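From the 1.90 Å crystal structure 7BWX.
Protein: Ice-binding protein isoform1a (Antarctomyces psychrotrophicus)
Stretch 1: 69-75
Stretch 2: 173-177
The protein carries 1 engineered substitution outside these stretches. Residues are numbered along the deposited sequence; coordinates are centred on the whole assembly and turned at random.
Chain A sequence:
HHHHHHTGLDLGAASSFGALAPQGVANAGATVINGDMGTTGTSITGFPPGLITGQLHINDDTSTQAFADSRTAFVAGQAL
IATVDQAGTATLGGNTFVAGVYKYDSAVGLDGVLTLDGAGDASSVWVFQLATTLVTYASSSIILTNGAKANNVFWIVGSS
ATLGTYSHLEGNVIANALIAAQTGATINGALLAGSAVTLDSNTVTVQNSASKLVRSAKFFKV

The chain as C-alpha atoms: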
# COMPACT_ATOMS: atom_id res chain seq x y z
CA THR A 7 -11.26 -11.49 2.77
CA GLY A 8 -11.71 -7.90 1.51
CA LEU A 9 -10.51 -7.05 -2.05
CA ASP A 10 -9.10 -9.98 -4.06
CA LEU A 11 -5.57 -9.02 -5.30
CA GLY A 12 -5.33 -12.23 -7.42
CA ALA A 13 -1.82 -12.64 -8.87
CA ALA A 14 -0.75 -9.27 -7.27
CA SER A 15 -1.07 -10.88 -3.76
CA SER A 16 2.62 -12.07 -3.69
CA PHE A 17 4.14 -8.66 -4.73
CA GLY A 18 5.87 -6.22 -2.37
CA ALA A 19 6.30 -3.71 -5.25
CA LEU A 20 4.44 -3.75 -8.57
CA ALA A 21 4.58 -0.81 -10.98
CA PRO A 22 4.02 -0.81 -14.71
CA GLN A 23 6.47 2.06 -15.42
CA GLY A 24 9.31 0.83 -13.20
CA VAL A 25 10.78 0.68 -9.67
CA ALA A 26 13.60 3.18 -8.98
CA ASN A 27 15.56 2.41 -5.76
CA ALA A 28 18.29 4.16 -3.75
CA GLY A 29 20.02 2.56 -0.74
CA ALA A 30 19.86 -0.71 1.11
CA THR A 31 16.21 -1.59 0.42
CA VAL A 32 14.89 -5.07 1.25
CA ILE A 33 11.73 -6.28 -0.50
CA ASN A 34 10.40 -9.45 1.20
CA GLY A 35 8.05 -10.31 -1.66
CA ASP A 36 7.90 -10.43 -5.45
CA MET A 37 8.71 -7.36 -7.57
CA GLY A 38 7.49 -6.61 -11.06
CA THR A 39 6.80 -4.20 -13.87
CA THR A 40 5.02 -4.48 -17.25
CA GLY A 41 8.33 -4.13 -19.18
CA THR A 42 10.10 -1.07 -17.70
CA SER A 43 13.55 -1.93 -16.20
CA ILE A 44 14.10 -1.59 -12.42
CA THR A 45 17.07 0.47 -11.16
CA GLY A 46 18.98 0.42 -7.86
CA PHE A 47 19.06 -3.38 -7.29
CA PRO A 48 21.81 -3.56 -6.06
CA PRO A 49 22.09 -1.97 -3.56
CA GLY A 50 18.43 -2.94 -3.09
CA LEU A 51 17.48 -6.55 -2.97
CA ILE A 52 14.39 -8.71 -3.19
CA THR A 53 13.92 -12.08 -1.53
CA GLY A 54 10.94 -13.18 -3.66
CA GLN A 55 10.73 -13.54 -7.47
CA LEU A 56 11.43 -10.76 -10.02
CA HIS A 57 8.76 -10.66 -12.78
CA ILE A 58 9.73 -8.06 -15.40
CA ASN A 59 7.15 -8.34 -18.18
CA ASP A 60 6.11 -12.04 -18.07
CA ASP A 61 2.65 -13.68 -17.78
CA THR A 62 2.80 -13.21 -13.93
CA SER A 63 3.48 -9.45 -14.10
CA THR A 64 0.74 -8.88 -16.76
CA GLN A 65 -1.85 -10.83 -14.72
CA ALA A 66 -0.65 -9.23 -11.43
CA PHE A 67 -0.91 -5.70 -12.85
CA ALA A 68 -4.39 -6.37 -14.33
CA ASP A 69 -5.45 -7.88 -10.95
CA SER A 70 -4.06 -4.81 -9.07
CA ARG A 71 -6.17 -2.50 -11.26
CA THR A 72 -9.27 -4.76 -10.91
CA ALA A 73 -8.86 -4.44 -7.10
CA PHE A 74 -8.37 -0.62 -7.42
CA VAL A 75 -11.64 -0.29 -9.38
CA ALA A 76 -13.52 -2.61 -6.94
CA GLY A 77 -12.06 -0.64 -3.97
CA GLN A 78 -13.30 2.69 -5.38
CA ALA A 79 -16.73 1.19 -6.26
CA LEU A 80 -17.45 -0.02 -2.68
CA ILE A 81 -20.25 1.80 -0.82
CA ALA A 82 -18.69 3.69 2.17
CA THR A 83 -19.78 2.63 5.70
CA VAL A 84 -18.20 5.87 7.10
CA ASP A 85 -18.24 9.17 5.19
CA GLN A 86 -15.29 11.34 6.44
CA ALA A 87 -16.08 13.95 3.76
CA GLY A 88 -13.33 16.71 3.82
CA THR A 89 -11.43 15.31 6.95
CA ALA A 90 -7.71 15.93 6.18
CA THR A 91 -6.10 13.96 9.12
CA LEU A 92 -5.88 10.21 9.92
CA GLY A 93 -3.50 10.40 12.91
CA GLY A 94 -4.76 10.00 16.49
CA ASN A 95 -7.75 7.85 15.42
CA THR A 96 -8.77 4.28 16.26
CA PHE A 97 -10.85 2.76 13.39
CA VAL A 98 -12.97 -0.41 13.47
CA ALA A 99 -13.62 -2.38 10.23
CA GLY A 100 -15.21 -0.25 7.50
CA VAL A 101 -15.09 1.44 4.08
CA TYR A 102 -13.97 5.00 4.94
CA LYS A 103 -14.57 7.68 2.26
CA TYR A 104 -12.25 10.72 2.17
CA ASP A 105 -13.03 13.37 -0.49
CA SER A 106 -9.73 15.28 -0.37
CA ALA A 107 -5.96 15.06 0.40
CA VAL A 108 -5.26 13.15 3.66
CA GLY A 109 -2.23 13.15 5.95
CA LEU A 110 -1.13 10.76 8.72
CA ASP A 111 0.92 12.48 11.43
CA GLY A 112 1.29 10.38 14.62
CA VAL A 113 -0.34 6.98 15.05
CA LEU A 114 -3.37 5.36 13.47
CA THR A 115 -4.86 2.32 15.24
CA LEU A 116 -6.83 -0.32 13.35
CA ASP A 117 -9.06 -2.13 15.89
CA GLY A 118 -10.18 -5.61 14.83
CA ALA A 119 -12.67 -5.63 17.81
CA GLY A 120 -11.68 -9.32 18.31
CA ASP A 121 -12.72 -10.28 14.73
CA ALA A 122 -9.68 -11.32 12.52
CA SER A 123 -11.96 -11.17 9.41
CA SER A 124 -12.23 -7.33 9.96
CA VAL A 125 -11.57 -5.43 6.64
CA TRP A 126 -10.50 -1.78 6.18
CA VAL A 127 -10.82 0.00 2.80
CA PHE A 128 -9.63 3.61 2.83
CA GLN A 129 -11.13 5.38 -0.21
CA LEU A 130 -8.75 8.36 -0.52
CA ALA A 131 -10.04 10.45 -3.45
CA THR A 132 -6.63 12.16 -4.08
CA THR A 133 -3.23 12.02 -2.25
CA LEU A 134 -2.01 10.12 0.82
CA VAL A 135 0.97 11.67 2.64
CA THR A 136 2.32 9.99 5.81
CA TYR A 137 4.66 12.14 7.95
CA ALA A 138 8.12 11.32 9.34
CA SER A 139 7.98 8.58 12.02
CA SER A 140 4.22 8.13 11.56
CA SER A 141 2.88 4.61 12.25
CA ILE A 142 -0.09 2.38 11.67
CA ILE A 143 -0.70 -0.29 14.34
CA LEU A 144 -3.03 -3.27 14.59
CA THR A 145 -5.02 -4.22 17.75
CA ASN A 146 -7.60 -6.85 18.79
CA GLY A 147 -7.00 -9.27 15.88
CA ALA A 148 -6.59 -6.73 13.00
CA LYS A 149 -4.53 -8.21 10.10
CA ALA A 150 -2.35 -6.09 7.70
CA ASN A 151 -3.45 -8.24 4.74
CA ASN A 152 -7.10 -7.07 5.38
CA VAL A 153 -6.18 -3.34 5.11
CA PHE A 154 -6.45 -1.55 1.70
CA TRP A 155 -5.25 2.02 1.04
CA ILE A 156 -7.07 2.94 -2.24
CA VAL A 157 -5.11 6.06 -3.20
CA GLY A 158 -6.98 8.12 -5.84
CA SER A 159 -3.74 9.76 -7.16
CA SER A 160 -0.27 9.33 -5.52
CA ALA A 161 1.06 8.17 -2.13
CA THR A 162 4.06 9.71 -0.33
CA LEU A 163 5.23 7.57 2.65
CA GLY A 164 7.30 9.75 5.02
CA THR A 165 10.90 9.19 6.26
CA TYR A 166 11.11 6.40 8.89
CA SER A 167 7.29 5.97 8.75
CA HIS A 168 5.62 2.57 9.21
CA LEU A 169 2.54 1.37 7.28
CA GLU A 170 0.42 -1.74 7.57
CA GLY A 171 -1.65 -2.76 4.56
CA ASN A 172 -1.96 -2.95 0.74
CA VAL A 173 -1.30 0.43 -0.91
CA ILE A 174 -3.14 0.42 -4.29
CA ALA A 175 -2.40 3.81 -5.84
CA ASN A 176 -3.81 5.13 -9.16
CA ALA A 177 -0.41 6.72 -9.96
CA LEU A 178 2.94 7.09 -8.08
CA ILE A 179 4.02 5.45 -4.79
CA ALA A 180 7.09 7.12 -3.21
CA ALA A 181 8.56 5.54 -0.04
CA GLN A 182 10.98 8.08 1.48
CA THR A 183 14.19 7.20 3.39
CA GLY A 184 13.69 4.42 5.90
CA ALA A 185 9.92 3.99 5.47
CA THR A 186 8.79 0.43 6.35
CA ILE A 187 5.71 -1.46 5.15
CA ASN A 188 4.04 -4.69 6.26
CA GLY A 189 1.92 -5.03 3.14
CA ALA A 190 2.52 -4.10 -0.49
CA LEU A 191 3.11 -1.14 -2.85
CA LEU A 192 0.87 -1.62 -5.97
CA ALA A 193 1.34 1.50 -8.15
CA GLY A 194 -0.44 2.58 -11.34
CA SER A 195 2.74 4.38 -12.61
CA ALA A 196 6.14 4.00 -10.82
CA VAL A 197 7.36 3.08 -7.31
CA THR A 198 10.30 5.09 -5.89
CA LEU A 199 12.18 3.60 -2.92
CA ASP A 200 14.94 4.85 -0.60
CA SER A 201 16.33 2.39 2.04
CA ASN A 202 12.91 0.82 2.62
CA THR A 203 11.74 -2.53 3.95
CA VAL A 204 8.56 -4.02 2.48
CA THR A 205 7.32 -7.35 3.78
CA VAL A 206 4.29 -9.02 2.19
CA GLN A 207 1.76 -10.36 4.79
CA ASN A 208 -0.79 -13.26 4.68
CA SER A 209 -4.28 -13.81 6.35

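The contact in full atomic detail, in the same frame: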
# COMPACT_ATOMS: atom_id res chain seq x y z
N ASP A 69 -4.76 -7.56 -12.23
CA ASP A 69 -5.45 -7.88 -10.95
C ASP A 69 -5.37 -6.69 -10.00
O ASP A 69 -6.36 -6.45 -9.30
CB ASP A 69 -4.92 -9.18 -10.34
CG ASP A 69 -5.29 -10.45 -11.15
OD1 ASP A 69 -6.15 -10.37 -12.12
OD2 ASP A 69 -4.74 -11.53 -10.81
N SER A 70 -4.24 -5.98 -9.96
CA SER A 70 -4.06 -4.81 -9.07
C SER A 70 -5.06 -3.74 -9.48
O SER A 70 -5.66 -3.08 -8.62
CB SER A 70 -2.65 -4.30 -9.05
OG SER A 70 -2.30 -3.56 -10.20
N ARG A 71 -5.25 -3.55 -10.78
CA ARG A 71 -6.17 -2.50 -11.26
C ARG A 71 -7.62 -2.93 -11.03
O ARG A 71 -8.44 -2.06 -10.69
CB ARG A 71 -5.89 -2.17 -12.72
CG ARG A 71 -4.51 -1.60 -12.97
CD ARG A 71 -4.18 -0.39 -12.11
NE ARG A 71 -3.44 -0.78 -10.90
CZ ARG A 71 -3.12 0.07 -9.92
NH1 ARG A 71 -3.53 1.32 -9.97
NH2 ARG A 71 -2.38 -0.32 -8.90
N THR A 72 -7.93 -4.21 -11.20
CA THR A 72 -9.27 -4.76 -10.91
C THR A 72 -9.63 -4.46 -9.44
O THR A 72 -10.76 -4.04 -9.11
CB THR A 72 -9.31 -6.25 -11.24
OG1 THR A 72 -8.98 -6.45 -12.63
CG2 THR A 72 -10.66 -6.88 -10.91
N ALA A 73 -8.68 -4.69 -8.54
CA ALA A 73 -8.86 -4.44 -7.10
C ALA A 73 -9.02 -2.94 -6.87
O ALA A 73 -9.85 -2.57 -6.02
CB ALA A 73 -7.70 -5.03 -6.32
N PHE A 74 -8.24 -2.09 -7.55
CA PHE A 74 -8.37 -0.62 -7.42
C PHE A 74 -9.80 -0.20 -7.74
O PHE A 74 -10.44 0.56 -6.98
CB PHE A 74 -7.37 0.11 -8.31
CG PHE A 74 -7.40 1.60 -8.16
CD1 PHE A 74 -6.72 2.22 -7.13
CD2 PHE A 74 -8.15 2.37 -9.02
CE1 PHE A 74 -6.78 3.60 -6.98
CE2 PHE A 74 -8.17 3.74 -8.90
CZ PHE A 74 -7.52 4.35 -7.86
N VAL A 75 -10.29 -0.66 -8.87
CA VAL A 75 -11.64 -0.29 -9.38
C VAL A 75 -12.68 -0.79 -8.38
O VAL A 75 -13.59 0.01 -8.02
CB VAL A 75 -11.87 -0.84 -10.80
CG1 VAL A 75 -13.34 -0.72 -11.20
CG2 VAL A 75 -10.97 -0.10 -11.79
N VAL A 173 -1.22 -0.90 -0.30
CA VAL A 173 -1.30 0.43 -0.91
C VAL A 173 -1.55 0.17 -2.39
O VAL A 173 -0.64 -0.32 -3.05
CB VAL A 173 -0.05 1.26 -0.67
CG1 VAL A 173 -0.21 2.63 -1.31
CG2 VAL A 173 0.29 1.40 0.82
N ILE A 174 -2.74 0.52 -2.87
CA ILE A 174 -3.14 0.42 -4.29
C ILE A 174 -3.38 1.84 -4.79
O ILE A 174 -4.39 2.44 -4.48
CB ILE A 174 -4.33 -0.50 -4.47
CG1 ILE A 174 -4.20 -1.74 -3.60
CG2 ILE A 174 -4.47 -0.81 -5.94
CD1 ILE A 174 -5.36 -2.73 -3.79
N ALA A 175 -2.35 2.42 -5.37
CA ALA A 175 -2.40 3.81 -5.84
C ALA A 175 -2.72 3.86 -7.34
O ALA A 175 -2.19 3.07 -8.10
CB ALA A 175 -1.08 4.46 -5.58
N ASN A 176 -3.46 4.88 -7.74
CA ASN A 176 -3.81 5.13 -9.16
C ASN A 176 -2.55 5.49 -9.93
O ASN A 176 -2.41 5.06 -11.07
CB ASN A 176 -4.80 6.24 -9.25
CG ASN A 176 -5.37 6.37 -10.64
OD1 ASN A 176 -6.00 5.44 -11.10
ND2 ASN A 176 -5.10 7.50 -11.29
N ALA A 177 -1.63 6.21 -9.30
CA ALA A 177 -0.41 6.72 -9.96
C ALA A 177 0.82 6.34 -9.11
O ALA A 177 1.08 5.15 -8.97
CB ALA A 177 -0.58 8.18 -10.18
O HOH W 1 -5.49 2.77 -11.45

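How does the helix meet the strand? Helix 69-75 crosses strand 173-175 almost at a right angle, 87° between their N-to-C directions, with the axes 8.7 Å apart at closest approach. So steep a crossing confines the close backbone approach to a small area, centred on F74 and I174, whose CA atoms lie 6.2 Å apart.

What fills the apolar part of the contact? I174 points toward the helix and packs against two apolar side chains there: its CD1 lies 4.1 Å from A73 CB, while its CG2 lies 3.9 Å from F74 CB. The same CG2 comes within 3.7 Å of S70 O, a carbonyl already engaged by F74 N in the helix, so the methyl packs against backbone as well as side chains. The F74 ring, with chi1 in the t well, reaches past I174 to the loop residue N176: its CD1 edge sits 3.5 Å from I174 O, and CE2 is 3.5 Å from N176 OD1.

Where is the direct hydrogen bond? It belongs to R71, whose CA-to-CB bond points away from strand 173-175 although the long side chain brings its end back. NH1 of R71 donates to A175 O at 2.9 Å with an angle of 159°, and the acceptor lies at the guanidinium edge, near its plane, where the N-H bonds point.

What steadies the arginine, and how does it reach N176? R71 NE donates to S70 OG at 3.1 Å, tying the guanidinium to its neighbour in the helix; a weak bond from R71 NH2 to S70 OG, 3.5 Å, adds to this. On the loop side, water 1 accepts from R71 NH1 at 2.9 Å and donates to N176 OD1 at 2.7 Å. NH1 therefore serves both the backbone of A175 directly and the side chain of N176 through water.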